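Local coordinates for protein beta-fructofuranosidase (Bifidobacterium adolescentis, PDB 6NOB) that probably hydrolyses terminal beta-fructofuranoside linkages, such as that of sucrose, as a member of glycoside hydrolase family 32, at residues E50-H54 and Y151-N157; V90-N96 and P124-W128; S98-W102 and Q464-A468; H121-F125 and H170-L174. Numbering follows the deposited sequence.

Interaction 1: residues E50-H54 and Y151-N157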
loop_
_atom_site.group_PDB
_atom_site.type_symbol
_atom_site.label_atom_id
_atom_site.label_comp_id
_atom_site.label_asym_id
_atom_site.label_seq_id
_atom_site.Cartn_x
_atom_site.Cartn_y
_atom_site.Cartn_z
ATOM N N GLU A 50 -26.942 14.042 -5.139
ATOM C CA GLU A 50 -25.556 13.599 -5.210
ATOM C C GLU A 50 -24.709 14.570 -6.022
ATOM O O GLU A 50 -25.138 15.059 -7.073
ATOM C CB GLU A 50 -25.461 12.198 -5.822
ATOM C CG GLU A 50 -26.246 11.136 -5.070
ATOM C CD GLU A 50 -26.161 9.767 -5.719
ATOM O OE1 GLU A 50 -25.238 9.548 -6.533
ATOM O OE2 GLU A 50 -27.015 8.908 -5.410
ATOM N N ARG A 51 -23.501 14.845 -5.529
ATOM C CA ARG A 51 -22.525 15.629 -6.275
ATOM C C ARG A 51 -21.531 14.758 -7.030
ATOM O O ARG A 51 -20.827 15.266 -7.909
ATOM C CB ARG A 51 -21.770 16.582 -5.338
ATOM C CG ARG A 51 -20.826 15.889 -4.377
ATOM C CD ARG A 51 -20.280 16.850 -3.335
ATOM N NE ARG A 51 -19.637 16.128 -2.241
ATOM C CZ ARG A 51 -18.332 15.889 -2.167
ATOM N NH1 ARG A 51 -17.518 16.323 -3.122
ATOM N NH2 ARG A 51 -17.840 15.218 -1.134
ATOM N N ARG A 52 -21.454 13.470 -6.700
ATOM C CA ARG A 52 -20.660 12.498 -7.434
ATOM C C ARG A 52 -21.476 11.221 -7.567
ATOM O O ARG A 52 -22.261 10.876 -6.681
ATOM C CB ARG A 52 -19.323 12.206 -6.735
ATOM C CG ARG A 52 -18.308 13.330 -6.856
ATOM C CD ARG A 52 -17.104 13.112 -5.953
ATOM N NE ARG A 52 -16.079 14.128 -6.179
ATOM C CZ ARG A 52 -15.043 14.341 -5.373
ATOM N NH1 ARG A 52 -14.889 13.607 -4.278
ATOM N NH2 ARG A 52 -14.159 15.288 -5.660
ATOM N N HIS A 53 -21.296 10.525 -8.687
ATOM C CA HIS A 53 -22.057 9.308 -8.932
ATOM C C HIS A 53 -21.273 8.383 -9.850
ATOM O O HIS A 53 -20.648 8.831 -10.815
ATOM C CB HIS A 53 -23.431 9.620 -9.540
ATOM C CG HIS A 53 -24.298 8.412 -9.730
ATOM N ND1 HIS A 53 -25.024 7.846 -8.704
ATOM C CD2 HIS A 53 -24.553 7.662 -10.829
ATOM C CE1 HIS A 53 -25.690 6.801 -9.162
ATOM N NE2 HIS A 53 -25.421 6.666 -10.448
ATOM N N HIS A 54 -21.321 7.092 -9.536
ATOM C CA HIS A 54 -20.716 6.052 -10.360
ATOM C C HIS A 54 -21.798 5.487 -11.273
ATOM O O HIS A 54 -22.717 4.804 -10.807
ATOM C CB HIS A 54 -20.101 4.967 -9.477
ATOM C CG HIS A 54 -19.642 3.750 -10.223
ATOM N ND1 HIS A 54 -19.340 2.563 -9.588
ATOM C CD2 HIS A 54 -19.418 3.537 -11.542
ATOM C CE1 HIS A 54 -18.960 1.670 -10.483
ATOM N NE2 HIS A 54 -19.000 2.234 -11.677
ATOM N N TYR A 151 -11.495 10.384 -8.225
ATOM C CA TYR A 151 -11.942 11.718 -8.601
ATOM C C TYR A 151 -10.844 12.773 -8.590
ATOM O O TYR A 151 -11.105 13.910 -8.998
ATOM C CB TYR A 151 -13.081 12.176 -7.678
ATOM C CG TYR A 151 -14.346 11.373 -7.843
ATOM C CD1 TYR A 151 -15.237 11.651 -8.870
ATOM C CD2 TYR A 151 -14.642 10.326 -6.978
ATOM C CE1 TYR A 151 -16.395 10.914 -9.027
ATOM C CE2 TYR A 151 -15.796 9.583 -7.124
ATOM C CZ TYR A 151 -16.668 9.881 -8.151
ATOM O OH TYR A 151 -17.817 9.141 -8.299
ATOM N N GLY A 152 -9.639 12.444 -8.145
ATOM C CA GLY A 152 -8.617 13.467 -8.054
ATOM C C GLY A 152 -7.247 12.887 -7.787
ATOM O O GLY A 152 -7.056 11.670 -7.752
ATOM N N PHE A 153 -6.289 13.794 -7.589
ATOM C CA PHE A 153 -4.891 13.442 -7.384
ATOM C C PHE A 153 -4.526 13.255 -5.918
ATOM O O PHE A 153 -3.476 12.676 -5.624
ATOM C CB PHE A 153 -3.992 14.522 -7.998
ATOM C CG PHE A 153 -2.591 14.059 -8.294
ATOM C CD1 PHE A 153 -2.331 13.235 -9.379
ATOM C CD2 PHE A 153 -1.534 14.463 -7.495
ATOM C CE1 PHE A 153 -1.040 12.815 -9.656
ATOM C CE2 PHE A 153 -0.243 14.047 -7.763
ATOM C CZ PHE A 153 0.005 13.221 -8.847
ATOM N N GLY A 154 -5.357 13.736 -4.989
ATOM C CA GLY A 154 -5.123 13.573 -3.578
ATOM C C GLY A 154 -6.082 12.573 -2.947
ATOM O O GLY A 154 -6.922 11.963 -3.604
ATOM N N TRP A 155 -5.931 12.414 -1.636
ATOM C CA TRP A 155 -6.819 11.539 -0.886
ATOM C C TRP A 155 -8.226 12.129 -0.844
ATOM O O TRP A 155 -8.403 13.349 -0.792
ATOM C CB TRP A 155 -6.282 11.326 0.531
ATOM C CG TRP A 155 -7.065 10.319 1.320
ATOM C CD1 TRP A 155 -6.786 8.988 1.467
ATOM C CD2 TRP A 155 -8.261 10.563 2.071
ATOM N NE1 TRP A 155 -7.737 8.390 2.259
ATOM C CE2 TRP A 155 -8.653 9.335 2.643
ATOM C CE3 TRP A 155 -9.038 11.700 2.315
ATOM C CZ2 TRP A 155 -9.787 9.215 3.441
ATOM C CZ3 TRP A 155 -10.165 11.577 3.104
ATOM C CH2 TRP A 155 -10.529 10.344 3.659
ATOM N N ASP A 156 -9.229 11.257 -0.879
ATOM C CA ASP A 156 -10.627 11.667 -0.792
ATOM C C ASP A 156 -11.437 10.467 -0.312
ATOM O O ASP A 156 -10.874 9.471 0.157
ATOM C CB ASP A 156 -11.128 12.208 -2.136
ATOM C CG ASP A 156 -12.221 13.250 -1.981
ATOM O OD1 ASP A 156 -12.886 13.274 -0.923
ATOM O OD2 ASP A 156 -12.414 14.045 -2.925
ATOM N N ASN A 157 -12.763 10.562 -0.428
ATOM C CA ASN A 157 -13.647 9.493 0.022
ATOM C C ASN A 157 -13.239 8.164 -0.605
ATOM O O ASN A 157 -13.082 8.055 -1.825
ATOM C CB ASN A 157 -15.098 9.829 -0.324
ATOM C CG ASN A 157 -15.651 10.965 0.523
ATOM O OD1 ASN A 157 -15.497 10.978 1.746
ATOM N ND2 ASN A 157 -16.300 11.927 -0.127
HETATM O O HOH W 1 -17.967 13.886 1.346
HETATM O O HOH W 2 -14.859 15.332 -0.982
HETATM O O HOH W 3 -15.972 11.308 -3.069
#
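A nearly parallel stack of a guanidinium on an aromatic ring sets this contact apart: the guanidinium of Arg-52 lies flat on Tyr-151, planes at 6° and centres 4.6 Å apart. The extended side chain crosses the ring, so that CD of Arg-52 sits 3.6 Å from the Tyr-151 ring centroid, almost on its normal, as a CH-pi contact. Stacking occupies a face of the guanidinium and keeps its edge open for in-plane partners. There NH1 of Arg-52 makes a salt bridge with OD2 of Asp-156 at 2.9 Å. OD1 of Asp-156 accepts a hydrogen bond from the backbone N of Asn-157 at 2.8 Å, which probably helps to orient the carboxylate. Around the salt bridge, water joins Arg-52 NH1 to Asn-157 ND2, and another joins Arg-51 NH2 to Asp-156 OD1; Asn-157 OD1 accepts a hydrogen bond from Gly-192 N. Strand 52-58, at the edge of an N-terminal antiparallel sheet, is thus tied to the loop between strands 141-149 and 159-165 of the family 32 domain. As a general principle, one arginine offers a flat face and its CD methylene to the ring and, at its edge, a directed cation to the carboxylate, so packing and electrostatics reinforce each other.

Interaction 2: residues V90-N96 and P124-W128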
loop_
_atom_site.group_PDB
_atom_site.type_symbol
_atom_site.label_atom_id
_atom_site.label_comp_id
_atom_site.label_asym_id
_atom_site.label_seq_id
_atom_site.Cartn_x
_atom_site.Cartn_y
_atom_site.Cartn_z
ATOM N N VAL A 90 -10.654 -5.016 -17.175
ATOM C CA VAL A 90 -11.350 -3.856 -17.720
ATOM C C VAL A 90 -10.427 -3.141 -18.697
ATOM O O VAL A 90 -9.216 -3.392 -18.724
ATOM C CB VAL A 90 -11.814 -2.902 -16.602
ATOM C CG1 VAL A 90 -12.782 -3.608 -15.661
ATOM C CG2 VAL A 90 -10.618 -2.347 -15.840
ATOM N N ARG A 91 -10.993 -2.254 -19.510
ATOM C CA ARG A 91 -10.226 -1.402 -20.409
ATOM C C ARG A 91 -10.568 0.045 -20.099
ATOM O O ARG A 91 -11.743 0.425 -20.117
ATOM C CB ARG A 91 -10.520 -1.717 -21.877
ATOM C CG ARG A 91 -10.121 -3.118 -22.310
ATOM C CD ARG A 91 -8.641 -3.387 -22.084
ATOM N NE ARG A 91 -8.216 -4.635 -22.714
ATOM C CZ ARG A 91 -8.305 -5.832 -22.141
ATOM N N TYR A 92 -9.543 0.842 -19.815
ATOM C CA TYR A 92 -9.758 2.210 -19.368
ATOM C C TYR A 92 -10.428 3.047 -20.453
ATOM O O TYR A 92 -10.147 2.895 -21.645
ATOM C CB TYR A 92 -8.429 2.844 -18.961
ATOM C CG TYR A 92 -8.585 4.184 -18.286
ATOM C CD1 TYR A 92 -9.085 4.277 -16.993
ATOM C CD2 TYR A 92 -8.240 5.360 -18.941
ATOM C CE1 TYR A 92 -9.236 5.500 -16.370
ATOM C CE2 TYR A 92 -8.386 6.589 -18.325
ATOM C CZ TYR A 92 -8.884 6.651 -17.040
ATOM O OH TYR A 92 -9.031 7.870 -16.423
ATOM N N VAL A 93 -11.329 3.928 -20.025
ATOM C CA VAL A 93 -11.998 4.888 -20.895
ATOM C C VAL A 93 -11.701 6.284 -20.365
ATOM O O VAL A 93 -11.941 6.569 -19.186
ATOM C CB VAL A 93 -13.515 4.635 -20.966
ATOM C CG1 VAL A 93 -14.208 5.770 -21.709
ATOM C CG2 VAL A 93 -13.798 3.302 -21.649
ATOM N N ASN A 94 -11.173 7.146 -21.231
ATOM C CA ASN A 94 -10.760 8.496 -20.853
ATOM C C ASN A 94 -11.835 9.482 -21.296
ATOM O O ASN A 94 -11.932 9.826 -22.476
ATOM C CB ASN A 94 -9.407 8.839 -21.470
ATOM C CG ASN A 94 -9.049 10.308 -21.321
ATOM O OD1 ASN A 94 -9.457 10.972 -20.364
ATOM N ND2 ASN A 94 -8.289 10.827 -22.279
ATOM N N MET A 95 -12.645 9.939 -20.341
ATOM C CA MET A 95 -13.598 11.014 -20.577
ATOM C C MET A 95 -13.286 12.229 -19.712
ATOM O O MET A 95 -14.162 13.069 -19.479
ATOM C CB MET A 95 -15.028 10.532 -20.334
ATOM C CG MET A 95 -16.061 11.239 -21.192
ATOM S SD MET A 95 -17.702 10.508 -21.080
ATOM C CE MET A 95 -18.634 11.682 -22.066
ATOM N N ASN A 96 -12.051 12.330 -19.226
ATOM C CA ASN A 96 -11.636 13.459 -18.407
ATOM C C ASN A 96 -11.129 14.576 -19.308
ATOM O O ASN A 96 -10.110 14.392 -19.988
ATOM C CB ASN A 96 -10.552 13.037 -17.428
ATOM C CG ASN A 96 -10.369 14.024 -16.291
ATOM O OD1 ASN A 96 -10.656 15.214 -16.432
ATOM N ND2 ASN A 96 -9.884 13.534 -15.153
ATOM N N PRO A 124 -2.381 2.487 -10.395
ATOM C CA PRO A 124 -3.655 2.560 -11.116
ATOM C C PRO A 124 -3.478 3.316 -12.424
ATOM O O PRO A 124 -2.435 3.917 -12.691
ATOM C CB PRO A 124 -4.573 3.308 -10.147
ATOM C CG PRO A 124 -3.640 4.140 -9.331
ATOM C CD PRO A 124 -2.390 3.316 -9.177
ATOM N N PHE A 125 -4.522 3.266 -13.257
ATOM C CA PHE A 125 -4.505 4.007 -14.515
ATOM C C PHE A 125 -4.165 5.472 -14.278
ATOM O O PHE A 125 -3.296 6.041 -14.946
ATOM C CB PHE A 125 -5.860 3.890 -15.217
ATOM C CG PHE A 125 -6.204 2.498 -15.657
ATOM C CD1 PHE A 125 -5.341 1.775 -16.463
ATOM C CD2 PHE A 125 -7.401 1.916 -15.272
ATOM C CE1 PHE A 125 -5.665 0.494 -16.872
ATOM C CE2 PHE A 125 -7.729 0.637 -15.678
ATOM C CZ PHE A 125 -6.862 -0.073 -16.480
ATOM N N ALA A 126 -4.840 6.090 -13.314
ATOM C CA ALA A 126 -4.634 7.484 -12.952
ATOM C C ALA A 126 -5.246 7.696 -11.571
ATOM O O ALA A 126 -5.672 6.739 -10.914
ATOM C CB ALA A 126 -5.241 8.416 -14.006
ATOM N N ARG A 127 -5.300 8.958 -11.139
ATOM C CA ARG A 127 -5.901 9.355 -9.867
ATOM C C ARG A 127 -5.119 8.797 -8.677
ATOM O O ARG A 127 -3.938 8.462 -8.810
ATOM C CB ARG A 127 -7.374 8.929 -9.808
ATOM C CG ARG A 127 -8.175 9.232 -11.080
ATOM C CD ARG A 127 -8.378 10.731 -11.309
ATOM N NE ARG A 127 -7.304 11.335 -12.095
ATOM C CZ ARG A 127 -7.257 11.338 -13.424
ATOM N NH1 ARG A 127 -8.222 10.761 -14.126
ATOM N NH2 ARG A 127 -6.242 11.915 -14.055
ATOM N N TRP A 128 -5.764 8.696 -7.515
ATOM C CA TRP A 128 -5.085 8.460 -6.245
ATOM C C TRP A 128 -5.267 7.026 -5.765
ATOM O O TRP A 128 -6.351 6.449 -5.891
ATOM C CB TRP A 128 -5.601 9.422 -5.169
ATOM C CG TRP A 128 -5.220 9.046 -3.759
ATOM C CD1 TRP A 128 -5.835 8.123 -2.957
ATOM C CD2 TRP A 128 -4.156 9.607 -2.977
ATOM N NE1 TRP A 128 -5.209 8.064 -1.736
ATOM C CE2 TRP A 128 -4.178 8.966 -1.720
ATOM C CE3 TRP A 128 -3.184 10.584 -3.218
ATOM C CZ2 TRP A 128 -3.267 9.271 -0.710
ATOM C CZ3 TRP A 128 -2.280 10.885 -2.211
ATOM C CH2 TRP A 128 -2.330 10.232 -0.973
#
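Tyr-92 and Phe-125 make a reciprocal pair of CH-pi contacts. Both point toward the opposite segment, with chi1 in the t and m wells respectively, and each lays its CB over the partner's ring: CB of Tyr-92 is 3.8 Å from the Phe-125 centroid, and CB of Phe-125 4.1 Å from the Tyr-92 centroid. The rings themselves stay oblique, at 43°. Val-90 adds CG2 at the edge of the Phe-125 ring, 4.2 Å from CE2. Arg-127, at the start of strand 127-138, folds through m, m and p rotamers and brings NH1 to 3.4 Å from ND2 of Asn-96. Both are donors, so this is packing over the guanidinium face; Arg-127 instead bonds to Arg-75 O and forms a salt bridge with Asp-99, while OD1 of Asn-96 accepts from Ser-98 N. Edge strand 91-92 thereby meets the start of the family 32 domain. Cohesion is thus largely apolar and aromatic, with no hydrogen bond across it and Asp-99 as counter-charge to Arg-127.

Interaction 3: residues S98-W102 and Q464-A468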
loop_
_atom_site.group_PDB
_atom_site.type_symbol
_atom_site.label_atom_id
_atom_site.label_comp_id
_atom_site.label_asym_id
_atom_site.label_seq_id
_atom_site.Cartn_x
_atom_site.Cartn_y
_atom_site.Cartn_z
ATOM N N SER A 98 -9.428 17.032 -18.669
ATOM C CA SER A 98 -8.085 17.447 -18.282
ATOM C C SER A 98 -7.006 16.492 -18.780
ATOM O O SER A 98 -5.849 16.902 -18.919
ATOM C CB SER A 98 -7.990 17.572 -16.759
ATOM O OG SER A 98 -8.906 18.534 -16.258
ATOM N N ASP A 99 -7.356 15.235 -19.052
ATOM C CA ASP A 99 -6.393 14.251 -19.546
ATOM C C ASP A 99 -6.337 14.322 -21.075
ATOM O O ASP A 99 -6.795 13.435 -21.796
ATOM C CB ASP A 99 -6.761 12.854 -19.058
ATOM C CG ASP A 99 -6.554 12.680 -17.564
ATOM O OD1 ASP A 99 -5.638 13.318 -17.005
ATOM O OD2 ASP A 99 -7.305 11.895 -16.947
ATOM N N THR A 100 -5.750 15.416 -21.565
ATOM C CA THR A 100 -5.729 15.674 -23.000
ATOM C C THR A 100 -4.652 14.888 -23.736
ATOM O O THR A 100 -4.787 14.665 -24.944
ATOM C CB THR A 100 -5.539 17.169 -23.272
ATOM O OG1 THR A 100 -4.296 17.603 -22.709
ATOM C CG2 THR A 100 -6.681 17.972 -22.664
ATOM N N ASP A 101 -3.591 14.465 -23.047
ATOM C CA ASP A 101 -2.557 13.663 -23.689
ATOM C C ASP A 101 -3.017 12.247 -24.006
ATOM O O ASP A 101 -2.274 11.507 -24.658
ATOM C CB ASP A 101 -1.306 13.611 -22.809
ATOM C CG ASP A 101 -0.456 14.860 -22.926
ATOM O OD1 ASP A 101 -0.896 15.821 -23.594
ATOM O OD2 ASP A 101 0.655 14.880 -22.352
ATOM N N TRP A 102 -4.214 11.849 -23.565
ATOM C CA TRP A 102 -4.745 10.529 -23.854
ATOM C C TRP A 102 -5.937 10.622 -24.797
ATOM O O TRP A 102 -6.749 11.547 -24.679
ATOM C CB TRP A 102 -5.193 9.811 -22.576
ATOM C CG TRP A 102 -4.084 9.324 -21.704
ATOM C CD1 TRP A 102 -2.781 9.122 -22.058
ATOM C CD2 TRP A 102 -4.183 8.971 -20.320
ATOM N NE1 TRP A 102 -2.062 8.668 -20.978
ATOM C CE2 TRP A 102 -2.901 8.564 -19.899
ATOM C CE3 TRP A 102 -5.233 8.957 -19.396
ATOM C CZ2 TRP A 102 -2.640 8.151 -18.593
ATOM C CZ3 TRP A 102 -4.973 8.547 -18.103
ATOM C CH2 TRP A 102 -3.687 8.148 -17.713
ATOM N N GLN A 464 -0.494 16.479 -12.108
ATOM C CA GLN A 464 -0.541 16.761 -13.535
ATOM C C GLN A 464 -1.464 15.741 -14.187
ATOM O O GLN A 464 -1.738 14.686 -13.602
ATOM C CB GLN A 464 0.864 16.717 -14.159
ATOM C CG GLN A 464 1.703 15.531 -13.731
ATOM C CD GLN A 464 3.177 15.738 -14.009
ATOM O OE1 GLN A 464 4.034 15.313 -13.233
ATOM N NE2 GLN A 464 3.482 16.402 -15.117
ATOM N N PRO A 465 -1.981 16.036 -15.378
ATOM C CA PRO A 465 -2.896 15.096 -16.034
ATOM C C PRO A 465 -2.198 13.803 -16.430
ATOM O O PRO A 465 -0.969 13.708 -16.469
ATOM C CB PRO A 465 -3.372 15.865 -17.271
ATOM C CG PRO A 465 -3.126 17.299 -16.954
ATOM C CD PRO A 465 -1.895 17.313 -16.105
ATOM N N CYS A 466 -3.022 12.791 -16.720
ATOM C CA CYS A 466 -2.548 11.510 -17.240
ATOM C C CYS A 466 -1.489 10.895 -16.329
ATOM O O CYS A 466 -0.468 10.376 -16.786
ATOM C CB CYS A 466 -2.014 11.665 -18.666
ATOM S SG CYS A 466 -3.185 12.395 -19.834
ATOM N N LEU A 467 -1.734 10.960 -15.022
ATOM C CA LEU A 467 -0.779 10.476 -14.037
ATOM C C LEU A 467 -1.530 9.939 -12.828
ATOM O O LEU A 467 -2.646 10.368 -12.529
ATOM C CB LEU A 467 0.183 11.583 -13.593
ATOM C CG LEU A 467 1.521 11.126 -13.015
ATOM C CD1 LEU A 467 2.430 10.655 -14.132
ATOM C CD2 LEU A 467 2.180 12.231 -12.206
ATOM N N ALA A 468 -0.900 9.001 -12.130
ATOM C CA ALA A 468 -1.416 8.482 -10.876
ATOM C C ALA A 468 -0.557 8.974 -9.718
ATOM O O ALA A 468 0.627 9.276 -9.886
ATOM C CB ALA A 468 -1.455 6.951 -10.883
#
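Hydrogen bonding across this contact rests on one link: the backbone N of Cys-466 donates to OD1 of Asp-99 at 2.7 Å, a side-chain-to-backbone bond between two segments without regular structure. Asp-99 is the centre of an inverse gamma turn and the first residue of the type I beta turn that runs to Trp-102. Sulfur and ring form the next layer. SG of Cys-466 lies over the five-membered ring of Trp-102, 3.6 Å from its centroid, while CB of Cys-466 makes a CH-pi contact with the six-membered ring, 3.7 Å from its centroid; one short side chain therefore covers both halves of the indole. Plain van der Waals packing completes the contact, with CB of Pro-465 3.2 Å from O of Ser-98 and SG of Cys-466 3.7 Å from CB of Asp-101. The turn follows strand 91-92 and leads toward helix 108-112, where Gln-110 O accepts a hydrogen bond from NE1 of Trp-102. Its partner segment runs straight into strand 468-481, which pairs in parallel with strand 127-138, whose Arg-127 forms a salt bridge with Asp-99.

Interaction 4: residues H121-F125 and H170-L174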
loop_
_atom_site.group_PDB
_atom_site.type_symbol
_atom_site.label_atom_id
_atom_site.label_comp_id
_atom_site.label_asym_id
_atom_site.label_seq_id
_atom_site.Cartn_x
_atom_site.Cartn_y
_atom_site.Cartn_z
ATOM N N HIS A 121 6.356 -1.279 -10.994
ATOM C CA HIS A 121 5.549 -1.291 -9.783
ATOM C C HIS A 121 4.086 -1.073 -10.144
ATOM O O HIS A 121 3.768 -0.413 -11.136
ATOM C CB HIS A 121 6.010 -0.213 -8.798
ATOM C CG HIS A 121 7.382 -0.444 -8.245
ATOM N ND1 HIS A 121 8.524 -0.314 -9.006
ATOM C CD2 HIS A 121 7.796 -0.789 -7.003
ATOM C CE1 HIS A 121 9.581 -0.576 -8.259
ATOM N NE2 HIS A 121 9.168 -0.866 -7.038
ATOM N N PHE A 122 3.192 -1.639 -9.336
ATOM C CA PHE A 122 1.772 -1.476 -9.612
ATOM C C PHE A 122 1.341 -0.038 -9.356
ATOM O O PHE A 122 1.662 0.547 -8.316
ATOM C CB PHE A 122 0.920 -2.424 -8.769
ATOM C CG PHE A 122 -0.555 -2.265 -9.020
ATOM C CD1 PHE A 122 -1.156 -2.893 -10.100
ATOM C CD2 PHE A 122 -1.332 -1.452 -8.206
ATOM C CE1 PHE A 122 -2.509 -2.734 -10.351
ATOM C CE2 PHE A 122 -2.684 -1.285 -8.454
ATOM C CZ PHE A 122 -3.273 -1.931 -9.526
ATOM N N GLU A 123 0.609 0.526 -10.309
ATOM C CA GLU A 123 -0.035 1.822 -10.195
ATOM C C GLU A 123 -1.397 1.723 -10.861
ATOM O O GLU A 123 -1.572 0.939 -11.802
ATOM C CB GLU A 123 0.782 2.940 -10.865
ATOM C CG GLU A 123 2.220 3.074 -10.388
ATOM C CD GLU A 123 3.006 4.083 -11.206
ATOM O OE1 GLU A 123 2.401 4.727 -12.091
ATOM O OE2 GLU A 123 4.226 4.231 -10.971
ATOM N N PRO A 124 -2.381 2.487 -10.395
ATOM C CA PRO A 124 -3.655 2.560 -11.116
ATOM C C PRO A 124 -3.478 3.316 -12.424
ATOM O O PRO A 124 -2.435 3.917 -12.691
ATOM C CB PRO A 124 -4.573 3.308 -10.147
ATOM C CG PRO A 124 -3.640 4.140 -9.331
ATOM C CD PRO A 124 -2.390 3.316 -9.177
ATOM N N PHE A 125 -4.522 3.266 -13.257
ATOM C CA PHE A 125 -4.505 4.007 -14.515
ATOM C C PHE A 125 -4.165 5.472 -14.278
ATOM O O PHE A 125 -3.296 6.041 -14.946
ATOM C CB PHE A 125 -5.860 3.890 -15.217
ATOM C CG PHE A 125 -6.204 2.498 -15.657
ATOM C CD1 PHE A 125 -5.341 1.775 -16.463
ATOM C CD2 PHE A 125 -7.401 1.916 -15.272
ATOM C CE1 PHE A 125 -5.665 0.494 -16.872
ATOM C CE2 PHE A 125 -7.729 0.637 -15.678
ATOM C CZ PHE A 125 -6.862 -0.073 -16.480
ATOM N N HIS A 170 2.903 -9.119 -12.812
ATOM C CA HIS A 170 2.053 -8.540 -13.848
ATOM C C HIS A 170 0.606 -8.533 -13.373
ATOM O O HIS A 170 0.108 -9.551 -12.886
ATOM C CB HIS A 170 2.166 -9.325 -15.157
ATOM C CG HIS A 170 3.567 -9.457 -15.668
ATOM N ND1 HIS A 170 4.373 -10.532 -15.359
ATOM C CD2 HIS A 170 4.303 -8.655 -16.472
ATOM C CE1 HIS A 170 5.546 -10.385 -15.948
ATOM N NE2 HIS A 170 5.529 -9.253 -16.630
ATOM N N TRP A 171 -0.075 -7.403 -13.545
ATOM C CA TRP A 171 -1.389 -7.189 -12.957
ATOM C C TRP A 171 -2.438 -6.921 -14.027
ATOM O O TRP A 171 -2.177 -6.225 -15.012
ATOM C CB TRP A 171 -1.337 -6.035 -11.951
ATOM C CG TRP A 171 -0.473 -6.398 -10.794
ATOM C CD1 TRP A 171 0.852 -6.109 -10.634
ATOM C CD2 TRP A 171 -0.856 -7.172 -9.655
ATOM N NE1 TRP A 171 1.310 -6.638 -9.452
ATOM C CE2 TRP A 171 0.281 -7.297 -8.833
ATOM C CE3 TRP A 171 -2.057 -7.757 -9.242
ATOM C CZ2 TRP A 171 0.256 -7.988 -7.623
ATOM C CZ3 TRP A 171 -2.080 -8.446 -8.043
ATOM C CH2 TRP A 171 -0.932 -8.554 -7.247
ATOM N N THR A 172 -3.623 -7.492 -13.818
ATOM C CA THR A 172 -4.787 -7.283 -14.666
ATOM C C THR A 172 -5.826 -6.493 -13.880
ATOM O O THR A 172 -6.203 -6.892 -12.773
ATOM C CB THR A 172 -5.372 -8.622 -15.129
ATOM O OG1 THR A 172 -4.452 -9.271 -16.017
ATOM C CG2 THR A 172 -6.695 -8.412 -15.844
ATOM N N HIS A 173 -6.281 -5.378 -14.449
ATOM C CA HIS A 173 -7.175 -4.466 -13.743
ATOM C C HIS A 173 -8.609 -4.976 -13.753
ATOM O O HIS A 173 -9.112 -5.440 -14.779
ATOM C CB HIS A 173 -7.126 -3.078 -14.375
ATOM C CG HIS A 173 -5.811 -2.383 -14.210
ATOM N ND1 HIS A 173 -5.445 -1.751 -13.041
ATOM C CD2 HIS A 173 -4.779 -2.212 -15.070
ATOM C CE1 HIS A 173 -4.242 -1.224 -13.187
ATOM N NE2 HIS A 173 -3.817 -1.487 -14.410
ATOM N N LEU A 174 -9.278 -4.858 -12.606
ATOM C CA LEU A 174 -10.649 -5.321 -12.419
ATOM C C LEU A 174 -11.555 -4.134 -12.090
ATOM O O LEU A 174 -11.050 -3.027 -11.873
ATOM C CB LEU A 174 -10.687 -6.383 -11.318
ATOM C CG LEU A 174 -10.053 -7.714 -11.725
ATOM C CD1 LEU A 174 -10.148 -8.724 -10.596
ATOM C CD2 LEU A 174 -10.705 -8.250 -12.997
#
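Phe-122 directs its ring edge onto the face of Trp-171, a T-shaped pair with the planes at 71° and Phe-122 CD1 3.6 Å from Trp-171 CG. The pair belongs to an aromatic cluster, completed by His-173 and Phe-125, on a blade of what is probably the five-bladed beta-propeller of family 32. Alternation along the chain builds it: Trp-171 and His-173 point toward segment 121-125, whereas Thr-172 between them faces away. The imidazole of His-173 then touches both phenylalanines, meeting each obliquely, with the Phe-122 centroid 5.5 Å away and that of Phe-125 only 4.0 Å away. No hydrogen bond joins the segments, so ring packing dominates. Phe-122 also packs on Met-129, Leu-144 and Ala-163, one residue from each of strands 127-138, 141-149 and 159-165. Trp-636, near the C-terminus, lies almost parallel to the His-173 ring. The tightest approach between the two segments is that of Phe-125 CZ to His-173 CD2, 3.3 Å.

How the interactions relate
The four contacts illustrate how a junction and its surroundings draw on several chemistries. Their centres lie about 10 to 20 Å apart, interactions 2 and 3 being the nearest pair and 1 and 4 the farthest. Interactions 1 and 2 join the two outer strands, 52-58 and 91-92, of one N-terminal sheet to the family 32 domain. Interaction 3 ties the following loop to the entry of strand 468-481, and interaction 4, sharing Pro-124 and Phe-125 with interaction 2, packs within the domain. Along the chain the segments alternate in 1 and 3, 2 and 3, and 1 and 4; interaction 2 falls between the segments of 1, and 4 between those of 3. The Arg-127 to Asp-99 salt bridge couples interactions 2 and 3.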